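Local coordinates for probable outer membrane protein (Pseudomonas aeruginosa, PDB 3DWO) that probably carries long-chain fatty acids and other hydrophobic compounds across the outer membrane as a beta-barrel channel of the FadL family, at residues A30-A35 and T99-V104; L114-P119 and E142-T147; V164-T169 and D208-G213; K235-L240 and S279-I284. All coordinates share one frame; numbering follows the deposited sequence.

Interaction 1. Residues A30-A35 and T99-V104; sequences AFNNPA and TGFLVV. With C8E ((hydroxyethyloxy)tri(ethyloxy)octane), chain L.
The ring of Phe101 meets the flank of the short helix 29-32, at a place where the N-terminal hatch of the FadL fold packs against the inner wall of the barrel. Phe31 comes to the ring by its CB, which lies at the edge, near the ring plane, 4.1 Å from Phe101 CE1. Ala30 CB packs between Phe101 and Val103, 4.2 Å from Val103 CG2 and 4.0 Å from the intervening Leu102 O. The contact is therefore van der Waals packing, burying 184 Å² over both sides. Phe101 is set for it by a first torsion of -63°, which places CG beside its backbone N and anti to the carbonyl carbon. Phe31 has CG anti to the backbone N (175°), so its ring leads away from Phe101 and stands edge-to-face with His233 and Phe215. Asn32 brings ND2 only loosely toward Phe101 CZ, while its OD1 is bonded to Thr7. Ala30 O is held by Ser149 from strand 138-153, tying the helix to the wall a second time. Beyond the helix, the chain turns through Asn33 and Pro34, where a weak bond of 3.3 Å runs from Ala35 N to Asn33 OD1. Strand 93-105 is itself fixed by backbone bonds to strands 44-63 and 110-125. Leu102 points away from the hatch, to the other side of the wall, where a detergent tail crosses the strand, its C4 4.1 Å from Leu102 CB.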
# COMPACT_ATOMS: atom_id res chain seq x y z
N ALA A 30 8.51 -19.03 -1.72
CA ALA A 30 7.84 -19.47 -0.51
C ALA A 30 6.51 -18.73 -0.30
O ALA A 30 5.59 -19.25 0.34
CB ALA A 30 8.75 -19.26 0.69
N PHE A 31 6.40 -17.53 -0.86
CA PHE A 31 5.18 -16.75 -0.71
C PHE A 31 4.49 -16.44 -2.04
O PHE A 31 3.31 -16.71 -2.22
CB PHE A 31 5.47 -15.44 0.03
CG PHE A 31 4.29 -14.51 0.12
CD1 PHE A 31 3.19 -14.84 0.91
CD2 PHE A 31 4.27 -13.31 -0.59
CE1 PHE A 31 2.09 -13.99 0.99
CE2 PHE A 31 3.17 -12.46 -0.52
CZ PHE A 31 2.08 -12.79 0.27
N ASN A 32 5.25 -15.87 -2.97
CA ASN A 32 4.72 -15.47 -4.27
C ASN A 32 4.08 -16.59 -5.10
O ASN A 32 3.01 -16.41 -5.67
CB ASN A 32 5.83 -14.74 -5.03
CG ASN A 32 6.30 -13.50 -4.29
OD1 ASN A 32 5.50 -12.63 -3.93
ND2 ASN A 32 7.61 -13.40 -4.03
N ASN A 33 4.74 -17.74 -5.19
CA ASN A 33 4.18 -18.89 -5.89
C ASN A 33 4.83 -20.10 -5.25
O ASN A 33 5.87 -20.57 -5.70
CB ASN A 33 4.46 -18.88 -7.39
CG ASN A 33 3.56 -19.86 -8.16
OD1 ASN A 33 3.32 -20.98 -7.70
ND2 ASN A 33 3.07 -19.44 -9.32
N PRO A 34 4.22 -20.62 -4.18
CA PRO A 34 4.75 -21.79 -3.46
C PRO A 34 5.01 -23.02 -4.34
O PRO A 34 5.89 -23.82 -4.04
CB PRO A 34 3.70 -22.03 -2.37
CG PRO A 34 2.43 -21.50 -2.98
CD PRO A 34 2.91 -20.23 -3.64
N ALA A 35 4.25 -23.16 -5.42
CA ALA A 35 4.43 -24.31 -6.30
C ALA A 35 5.84 -24.38 -6.88
O ALA A 35 6.40 -25.47 -7.02
CB ALA A 35 3.40 -24.26 -7.44
N THR A 99 12.46 -8.21 4.35
CA THR A 99 11.76 -9.33 3.76
C THR A 99 12.64 -10.57 3.94
O THR A 99 13.85 -10.52 3.73
CB THR A 99 11.48 -9.09 2.27
OG1 THR A 99 10.48 -8.06 2.13
CG2 THR A 99 10.97 -10.36 1.60
N GLY A 100 12.02 -11.67 4.37
CA GLY A 100 12.78 -12.89 4.59
C GLY A 100 12.15 -14.11 3.96
O GLY A 100 10.92 -14.27 3.98
N PHE A 101 12.98 -14.97 3.39
CA PHE A 101 12.49 -16.19 2.76
C PHE A 101 13.34 -17.39 3.14
O PHE A 101 14.58 -17.31 3.21
CB PHE A 101 12.49 -16.04 1.24
CG PHE A 101 11.57 -14.98 0.72
CD1 PHE A 101 10.19 -15.13 0.81
CD2 PHE A 101 12.08 -13.82 0.14
CE1 PHE A 101 9.33 -14.15 0.32
CE2 PHE A 101 11.24 -12.83 -0.35
CZ PHE A 101 9.86 -12.99 -0.26
N LEU A 102 12.67 -18.51 3.37
CA LEU A 102 13.35 -19.74 3.72
C LEU A 102 12.66 -20.89 3.00
O LEU A 102 11.44 -21.04 3.08
CB LEU A 102 13.32 -19.97 5.23
CG LEU A 102 13.90 -21.31 5.69
CD1 LEU A 102 15.37 -21.40 5.31
CD2 LEU A 102 13.73 -21.43 7.19
N VAL A 103 13.44 -21.68 2.27
CA VAL A 103 12.89 -22.82 1.55
C VAL A 103 13.65 -24.08 1.98
O VAL A 103 14.88 -24.13 1.91
CB VAL A 103 13.00 -22.65 0.03
CG1 VAL A 103 12.50 -23.90 -0.66
CG2 VAL A 103 12.18 -21.44 -0.41
N VAL A 104 12.89 -25.08 2.41
CA VAL A 104 13.47 -26.33 2.88
C VAL A 104 12.80 -27.54 2.23
O VAL A 104 11.70 -27.93 2.62
CB VAL A 104 13.30 -26.47 4.40
CG1 VAL A 104 13.94 -27.76 4.88
CG2 VAL A 104 13.91 -25.28 5.11
C1 C8E L . 10.36 -16.02 8.55
C2 C8E L . 11.59 -16.54 7.98
C3 C8E L . 12.46 -15.52 7.39
C4 C8E L . 13.66 -16.20 6.93
C5 C8E L . 14.85 -15.54 7.54
C6 C8E L . 16.06 -16.05 6.94

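Interaction 2. Residues L114-P119 and E142-T147; sequences LSQVVP and ETIGLT. With C8E ((hydroxyethyloxy)tri(ethyloxy)octane), chain L.
Ser115 OG sits in the crowded position between its backbone N and carbonyl carbon (first torsion 79°), whereas Thr147 has OG1 beside its backbone N and CG2 anti to it (-64°). These torsions set Ser115 OG 3.3 Å from Thr147 CB, and the two hydroxyl oxygens stay apart; both are buried, and neither has a partner in the model. The residues form an antiparallel hydrogen-bonded pair with unequal bonds: Thr147 N reaches Ser115 O at 2.7 Å in the carbonyl plane, while Ser115 N lies above the carbonyl plane of Thr147 at 3.2 Å from its O. Val117 and Gly145 are joined more evenly, with Val117 N to Gly145 O at 2.8 Å and 170°. Between them, on the outer face, Leu146 lays CD2 obliquely across Gln116, 4.1 Å from its CB. Gln116 bends at its second torsion, and its NE2 is bonded to Pro98 O. Regular pairing is interrupted at Pro119, whose N has no hydrogen to give; Thr143 is backbone-bonded to Met120 instead, and its O lies 3.0 Å from Pro119 CD and takes a CH contact from Val118 CA at 3.2 Å. In FadL-type barrels the corresponding strand is kinked inward beside its neighbour, and this interruption is consistent with such a feature. Thr143 OG1 bonds Thr169 on strand 158-177. Strand 110-125 is flanked on its other edge by strand 93-105, while Phe31 of helix 29-32 touches Ser115, Val117 and Thr147 from within the barrel.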
# COMPACT_ATOMS: atom_id res chain seq x y z
N LEU A 114 8.89 -20.64 4.33
CA LEU A 114 8.66 -19.70 5.42
C LEU A 114 9.06 -18.31 4.94
O LEU A 114 10.04 -18.17 4.21
CB LEU A 114 9.53 -20.08 6.62
CG LEU A 114 8.88 -20.49 7.94
CD1 LEU A 114 7.72 -21.41 7.68
CD2 LEU A 114 9.93 -21.16 8.82
N SER A 115 8.33 -17.28 5.36
CA SER A 115 8.69 -15.94 4.94
C SER A 115 8.08 -14.82 5.76
O SER A 115 7.05 -14.99 6.41
CB SER A 115 8.31 -15.72 3.47
OG SER A 115 6.93 -15.47 3.32
N GLN A 116 8.75 -13.68 5.74
CA GLN A 116 8.30 -12.48 6.42
C GLN A 116 8.14 -11.51 5.27
O GLN A 116 9.09 -11.24 4.54
CB GLN A 116 9.35 -11.98 7.41
CG GLN A 116 9.08 -10.59 7.93
CD GLN A 116 9.69 -9.52 7.05
OE1 GLN A 116 10.90 -9.49 6.86
NE2 GLN A 116 8.85 -8.65 6.50
N VAL A 117 6.92 -11.00 5.10
CA VAL A 117 6.59 -10.09 4.01
C VAL A 117 5.87 -8.81 4.44
O VAL A 117 5.39 -8.70 5.57
CB VAL A 117 5.73 -10.86 2.97
CG1 VAL A 117 5.02 -9.91 2.05
CG2 VAL A 117 6.61 -11.80 2.15
N VAL A 118 5.83 -7.84 3.53
CA VAL A 118 5.16 -6.55 3.76
C VAL A 118 4.23 -6.31 2.57
O VAL A 118 4.58 -5.61 1.63
CB VAL A 118 6.19 -5.40 3.85
CG1 VAL A 118 5.50 -4.11 4.26
CG2 VAL A 118 7.29 -5.75 4.86
N PRO A 119 3.02 -6.89 2.61
CA PRO A 119 2.02 -6.76 1.54
C PRO A 119 1.47 -5.36 1.32
O PRO A 119 1.16 -4.97 0.18
CB PRO A 119 0.91 -7.72 1.97
CG PRO A 119 1.59 -8.68 2.91
CD PRO A 119 2.51 -7.77 3.67
N GLU A 142 0.51 0.02 7.21
CA GLU A 142 1.54 -0.98 7.01
C GLU A 142 1.02 -2.34 7.42
O GLU A 142 0.37 -2.48 8.46
CB GLU A 142 2.83 -0.66 7.79
CG GLU A 142 3.86 -1.80 7.64
CD GLU A 142 5.31 -1.37 7.85
OE1 GLU A 142 5.53 -0.35 8.53
OE2 GLU A 142 6.22 -2.06 7.35
N THR A 143 1.29 -3.33 6.57
CA THR A 143 0.87 -4.70 6.81
C THR A 143 2.11 -5.58 6.72
O THR A 143 2.83 -5.56 5.73
CB THR A 143 -0.15 -5.18 5.74
OG1 THR A 143 -1.37 -4.45 5.88
CG2 THR A 143 -0.42 -6.67 5.89
N ILE A 144 2.36 -6.35 7.78
CA ILE A 144 3.49 -7.26 7.79
C ILE A 144 2.93 -8.65 8.02
O ILE A 144 2.07 -8.84 8.88
CB ILE A 144 4.48 -6.91 8.91
CG1 ILE A 144 5.04 -5.50 8.68
CG2 ILE A 144 5.63 -7.91 8.92
CD1 ILE A 144 6.04 -5.07 9.73
N GLY A 145 3.41 -9.62 7.26
CA GLY A 145 2.91 -10.97 7.43
C GLY A 145 3.98 -12.04 7.56
O GLY A 145 5.08 -11.92 7.02
N LEU A 146 3.64 -13.09 8.31
CA LEU A 146 4.52 -14.23 8.51
C LEU A 146 3.82 -15.35 7.75
O LEU A 146 2.62 -15.56 7.89
CB LEU A 146 4.64 -14.56 10.00
CG LEU A 146 5.25 -13.40 10.80
CD1 LEU A 146 5.41 -13.78 12.28
CD2 LEU A 146 6.61 -13.04 10.21
N THR A 147 4.58 -16.08 6.93
CA THR A 147 4.00 -17.12 6.09
C THR A 147 4.57 -18.52 6.22
O THR A 147 5.72 -18.72 6.60
CB THR A 147 4.13 -16.69 4.60
OG1 THR A 147 3.34 -15.51 4.38
CG2 THR A 147 3.66 -17.77 3.68
C1 C8E L . 10.36 -16.02 8.55
C2 C8E L . 11.59 -16.54 7.98
C3 C8E L . 12.46 -15.52 7.39
C4 C8E L . 13.66 -16.20 6.93
C5 C8E L . 14.85 -15.54 7.54
C6 C8E L . 16.06 -16.05 6.94

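Interaction 3. Residues V164-T169 and D208-G213; sequences VIIQRT and DNTSPG. With C8E ((hydroxyethyloxy)tri(ethyloxy)octane), chain M.
Arg168 leaves strand 158-177 with CG anti to its backbone N and bends at the second torsion (66°), which carries the chain across to strand 201-220. Its CB and CG pass Thr210 OG1, and Arg168 CD then comes closest, 3.1 Å from Thr210 OG1. Asn209 O lies 3.4 Å from the same Arg168 CD. NE runs beside Asp208 CB, which lies at the edge of the guanidinium. At the tip, NH2 makes a salt bridge with Asp208 OD1 that is weak as a hydrogen bond (3.3 Å), the guanidinium and carboxylate planes being 60° apart. On the same face, Ile166 CD1 rests 4.0 Å from Pro212 CB. A detergent molecule runs over this proline, its C6 being 3.5 Å from Pro212 CG. The opposite face makes polar bonds to the next strand: Ser211 OG bonds Arg237 O, and Asn209 ND2 bonds Asn238. There Gly213, lacking a side chain, leaves room for Ile165 CG2, 3.3 Å from Gly213 O. Three hydrogen-bonded pairs, Ile165 with Gly213, Gln167 with Ser211 and Thr169 with Asn209, hold the backbones; Thr169 N to Asn209 O is short (2.7 Å) and nearly along the C=O axis. Regular antiparallel pairing of neighbouring strands, with detergent on the outer face, is characteristic of a transmembrane beta-barrel wall.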
# COMPACT_ATOMS: atom_id res chain seq x y z
N VAL A 164 -0.40 -20.34 4.02
CA VAL A 164 -1.22 -19.50 4.88
C VAL A 164 -0.37 -18.34 5.34
O VAL A 164 0.81 -18.51 5.64
CB VAL A 164 -1.70 -20.26 6.13
CG1 VAL A 164 -0.50 -20.82 6.86
CG2 VAL A 164 -2.46 -19.31 7.05
N ILE A 165 -0.96 -17.16 5.40
CA ILE A 165 -0.22 -15.99 5.86
C ILE A 165 -0.93 -15.41 7.07
O ILE A 165 -2.14 -15.21 7.05
CB ILE A 165 -0.12 -14.92 4.74
CG1 ILE A 165 0.42 -13.61 5.32
CG2 ILE A 165 -1.48 -14.71 4.09
CD1 ILE A 165 0.62 -12.52 4.28
N ILE A 166 -0.17 -15.17 8.14
CA ILE A 166 -0.75 -14.57 9.33
C ILE A 166 -0.33 -13.12 9.21
O ILE A 166 0.85 -12.78 9.31
CB ILE A 166 -0.22 -15.18 10.63
CG1 ILE A 166 -0.51 -16.68 10.65
CG2 ILE A 166 -0.93 -14.53 11.82
CD1 ILE A 166 -1.99 -17.03 10.51
N GLN A 167 -1.32 -12.28 8.99
CA GLN A 167 -1.11 -10.87 8.75
C GLN A 167 -1.47 -9.90 9.88
O GLN A 167 -2.46 -10.07 10.59
CB GLN A 167 -1.88 -10.53 7.47
CG GLN A 167 -2.05 -9.09 7.18
CD GLN A 167 -3.05 -8.44 8.09
OE1 GLN A 167 -2.84 -7.31 8.51
NE2 GLN A 167 -4.14 -9.13 8.39
N ARG A 168 -0.64 -8.88 10.04
CA ARG A 168 -0.87 -7.85 11.04
C ARG A 168 -0.85 -6.49 10.35
O ARG A 168 0.15 -6.11 9.74
CB ARG A 168 0.20 -7.91 12.13
CG ARG A 168 0.23 -6.69 13.03
CD ARG A 168 -1.02 -6.57 13.87
NE ARG A 168 -1.06 -5.29 14.58
CZ ARG A 168 -0.08 -4.84 15.36
NH1 ARG A 168 1.02 -5.56 15.54
NH2 ARG A 168 -0.20 -3.66 15.96
N THR A 169 -1.96 -5.77 10.44
CA THR A 169 -2.06 -4.45 9.83
C THR A 169 -2.28 -3.37 10.87
O THR A 169 -3.08 -3.53 11.78
CB THR A 169 -3.26 -4.36 8.85
OG1 THR A 169 -3.05 -5.23 7.74
CG2 THR A 169 -3.41 -2.93 8.34
N ASP A 208 -5.77 -1.40 14.41
CA ASP A 208 -4.86 -2.51 14.11
C ASP A 208 -5.67 -3.81 14.02
O ASP A 208 -6.79 -3.88 14.51
CB ASP A 208 -3.84 -2.66 15.25
CG ASP A 208 -3.07 -1.38 15.52
OD1 ASP A 208 -2.06 -1.13 14.83
OD2 ASP A 208 -3.47 -0.62 16.44
N ASN A 209 -5.07 -4.82 13.40
CA ASN A 209 -5.72 -6.12 13.27
C ASN A 209 -4.79 -7.21 12.79
O ASN A 209 -3.86 -6.97 12.01
CB ASN A 209 -6.92 -6.06 12.32
CG ASN A 209 -7.69 -7.37 12.28
OD1 ASN A 209 -8.20 -7.82 13.30
ND2 ASN A 209 -7.77 -8.00 11.10
N THR A 210 -5.04 -8.42 13.27
CA THR A 210 -4.27 -9.60 12.89
C THR A 210 -5.28 -10.63 12.40
O THR A 210 -6.24 -10.95 13.11
CB THR A 210 -3.49 -10.17 14.09
OG1 THR A 210 -2.57 -9.18 14.58
CG2 THR A 210 -2.71 -11.42 13.68
N SER A 211 -5.07 -11.14 11.19
CA SER A 211 -5.97 -12.15 10.63
C SER A 211 -5.22 -13.01 9.62
O SER A 211 -4.18 -12.61 9.10
CB SER A 211 -7.18 -11.48 9.97
OG SER A 211 -6.79 -10.71 8.84
N PRO A 212 -5.75 -14.21 9.31
CA PRO A 212 -5.17 -15.17 8.37
C PRO A 212 -5.58 -14.99 6.92
O PRO A 212 -6.70 -14.56 6.62
CB PRO A 212 -5.65 -16.52 8.90
CG PRO A 212 -6.41 -16.20 10.20
CD PRO A 212 -6.90 -14.81 10.01
N GLY A 213 -4.68 -15.37 6.03
CA GLY A 213 -4.94 -15.29 4.61
C GLY A 213 -4.44 -16.56 3.93
O GLY A 213 -3.56 -17.25 4.45
C1 C8E M . -10.06 -13.50 12.55
C2 C8E M . -8.63 -13.28 12.76
C3 C8E M . -8.05 -13.97 13.89
C4 C8E M . -6.61 -13.98 13.68
C5 C8E M . -6.03 -15.13 14.43
C6 C8E M . -5.33 -16.00 13.52
C7 C8E M . -6.13 -17.20 13.63
C8 C8E M . -5.25 -18.36 13.37
O9 C8E M . -4.98 -18.97 12.12
C10 C8E M . -6.05 -19.53 11.38
C11 C8E M . -5.43 -20.07 10.13
O12 C8E M . -4.79 -21.34 10.36

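Interaction 4. Residues K235-L240 and S279-I284; sequences KIRNKL and SARLDI. With SO4 (sulfate ion), chain B.
Asp283 OD1 is gripped by two sound donors: Asn238 N at 2.7 Å, from above the carboxylate plane, and Arg281 NH2 at 3.1 Å on the syn lone pair, with Arg281 NE adding a weak third bond. Asp283 OD2 uses its own syn lone pair for Arg237 NH2 at 2.8 Å. The carboxylate thus bonds both arginines. Their guanidiniums stack nearly parallel, centres 3.3 Å apart and planes at 19°, with Arg281 NH2 over the centre of Arg237; Asp283 probably offsets their repulsion. Arg281 NH1 donates at 2.7 Å to O3 of a sulfate, probably from the crystallisation liquor, which lies at the guanidinium edge. With Asn238 N bonded to Asp283, the backbone pairing is half replaced here: Leu282 N still bonds Asn238 O, but Leu282 O is met by Asn238 ND2. Hydrogen-bonded pairs lie on either side, an isolated one at Ile236 with Ile284 and a strand pair at Leu240 with Ala280. Ile236 and Ile284 lie side by side, CB to CB at 3.8 Å, and Asn238 OD1 is bonded to Asn209 of strand 201-220. The whole is a salt-bridge network bridging an irregularity between neighbouring antiparallel segments of the FadL-type barrel wall.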
# COMPACT_ATOMS: atom_id res chain seq x y z
N LYS A 235 -8.34 -12.66 -1.13
CA LYS A 235 -8.53 -11.43 -0.36
C LYS A 235 -8.45 -11.79 1.11
O LYS A 235 -8.91 -12.86 1.53
CB LYS A 235 -9.90 -10.82 -0.66
CG LYS A 235 -10.24 -9.63 0.22
CD LYS A 235 -11.46 -8.91 -0.29
CE LYS A 235 -12.70 -9.78 -0.21
NZ LYS A 235 -13.84 -9.11 -0.87
N ILE A 236 -7.87 -10.90 1.91
CA ILE A 236 -7.75 -11.16 3.33
C ILE A 236 -8.70 -10.24 4.11
O ILE A 236 -8.50 -9.02 4.14
CB ILE A 236 -6.29 -10.92 3.82
CG1 ILE A 236 -5.32 -11.78 3.01
CG2 ILE A 236 -6.18 -11.27 5.30
CD1 ILE A 236 -3.86 -11.65 3.44
N ARG A 237 -9.73 -10.84 4.70
CA ARG A 237 -10.70 -10.09 5.49
C ARG A 237 -9.89 -9.43 6.60
O ARG A 237 -9.14 -10.09 7.31
CB ARG A 237 -11.75 -11.03 6.07
CG ARG A 237 -12.58 -11.73 5.01
CD ARG A 237 -14.03 -11.27 5.04
NE ARG A 237 -14.23 -9.98 4.41
CZ ARG A 237 -15.28 -9.19 4.64
NH1 ARG A 237 -16.22 -9.58 5.49
NH2 ARG A 237 -15.40 -8.03 4.01
N ASN A 238 -10.07 -8.12 6.74
CA ASN A 238 -9.27 -7.38 7.69
C ASN A 238 -10.02 -6.19 8.31
O ASN A 238 -10.02 -5.08 7.78
CB ASN A 238 -8.01 -6.92 6.93
CG ASN A 238 -6.93 -6.37 7.83
OD1 ASN A 238 -6.80 -6.75 8.99
ND2 ASN A 238 -6.13 -5.48 7.27
N LYS A 239 -10.68 -6.45 9.45
CA LYS A 239 -11.42 -5.42 10.15
C LYS A 239 -10.52 -4.80 11.21
O LYS A 239 -10.24 -5.43 12.24
CB LYS A 239 -12.66 -6.02 10.81
CG LYS A 239 -13.49 -5.04 11.63
CD LYS A 239 -14.76 -5.72 12.12
CE LYS A 239 -15.61 -4.79 12.97
NZ LYS A 239 -16.86 -5.49 13.42
N LEU A 240 -10.06 -3.59 10.95
CA LEU A 240 -9.18 -2.88 11.88
C LEU A 240 -9.97 -2.38 13.08
O LEU A 240 -11.09 -1.88 12.94
CB LEU A 240 -8.49 -1.71 11.16
CG LEU A 240 -7.32 -2.01 10.21
CD1 LEU A 240 -7.56 -3.28 9.41
CD2 LEU A 240 -7.12 -0.82 9.28
N SER A 279 -13.69 1.06 14.57
CA SER A 279 -13.29 -0.00 13.65
C SER A 279 -13.40 0.51 12.21
O SER A 279 -14.06 1.52 11.95
CB SER A 279 -14.17 -1.24 13.82
OG SER A 279 -15.49 -1.00 13.37
N ALA A 280 -12.76 -0.19 11.29
CA ALA A 280 -12.79 0.16 9.89
C ALA A 280 -12.26 -1.02 9.09
O ALA A 280 -11.14 -1.48 9.33
CB ALA A 280 -11.92 1.40 9.63
N ARG A 281 -13.06 -1.53 8.16
CA ARG A 281 -12.63 -2.65 7.33
C ARG A 281 -11.61 -2.14 6.32
O ARG A 281 -11.76 -1.04 5.78
CB ARG A 281 -13.80 -3.27 6.55
CG ARG A 281 -14.84 -3.98 7.39
CD ARG A 281 -15.53 -5.06 6.56
NE ARG A 281 -14.64 -6.19 6.34
CZ ARG A 281 -14.52 -7.22 7.18
NH1 ARG A 281 -15.25 -7.26 8.29
NH2 ARG A 281 -13.65 -8.19 6.92
N LEU A 282 -10.59 -2.95 6.06
CA LEU A 282 -9.55 -2.61 5.10
C LEU A 282 -9.00 -3.95 4.60
O LEU A 282 -7.85 -4.30 4.86
CB LEU A 282 -8.46 -1.78 5.77
CG LEU A 282 -7.51 -0.91 4.91
CD1 LEU A 282 -6.69 -1.77 4.00
CD2 LEU A 282 -8.31 0.09 4.10
N ASP A 283 -9.85 -4.70 3.91
CA ASP A 283 -9.46 -6.01 3.39
C ASP A 283 -8.29 -5.90 2.41
O ASP A 283 -8.26 -5.01 1.56
CB ASP A 283 -10.63 -6.69 2.68
CG ASP A 283 -11.80 -6.99 3.61
OD1 ASP A 283 -11.61 -6.98 4.85
OD2 ASP A 283 -12.90 -7.25 3.09
N ILE A 284 -7.34 -6.82 2.53
CA ILE A 284 -6.21 -6.84 1.62
C ILE A 284 -6.75 -7.48 0.35
O ILE A 284 -7.18 -8.64 0.35
CB ILE A 284 -5.05 -7.67 2.20
CG1 ILE A 284 -4.67 -7.11 3.57
CG2 ILE A 284 -3.85 -7.62 1.27
CD1 ILE A 284 -3.55 -7.87 4.27
S SO4 B . -18.20 -4.55 9.09
O1 SO4 B . -19.60 -5.01 9.09
O2 SO4 B . -17.92 -3.85 7.82
O3 SO4 B . -17.32 -5.73 9.21
O4 SO4 B . -17.96 -3.63 10.22

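Overall arrangement
The four contacts come in series along the chain and follow one another round part of the barrel wall, with centres 11 Å apart from interaction 1 to 2, then 9 Å for each further step; interactions 1 and 4 are 24 Å apart and do not touch. Strands 93-105 and 110-125 link the first two, 138-153 and 158-177 the second and third, 201-220 and 226-248 the third and fourth. Every step is a neighbour pair of antiparallel strands, so the wall is continuous from 99-104 through 235-240. Of the four, interaction 1 has a hatch segment as one partner, and its Phe31 also packs on Ile165 of interaction 3. One detergent molecule touches interactions 1 and 2 and another interaction 3, consistent with a membrane-facing outer surface.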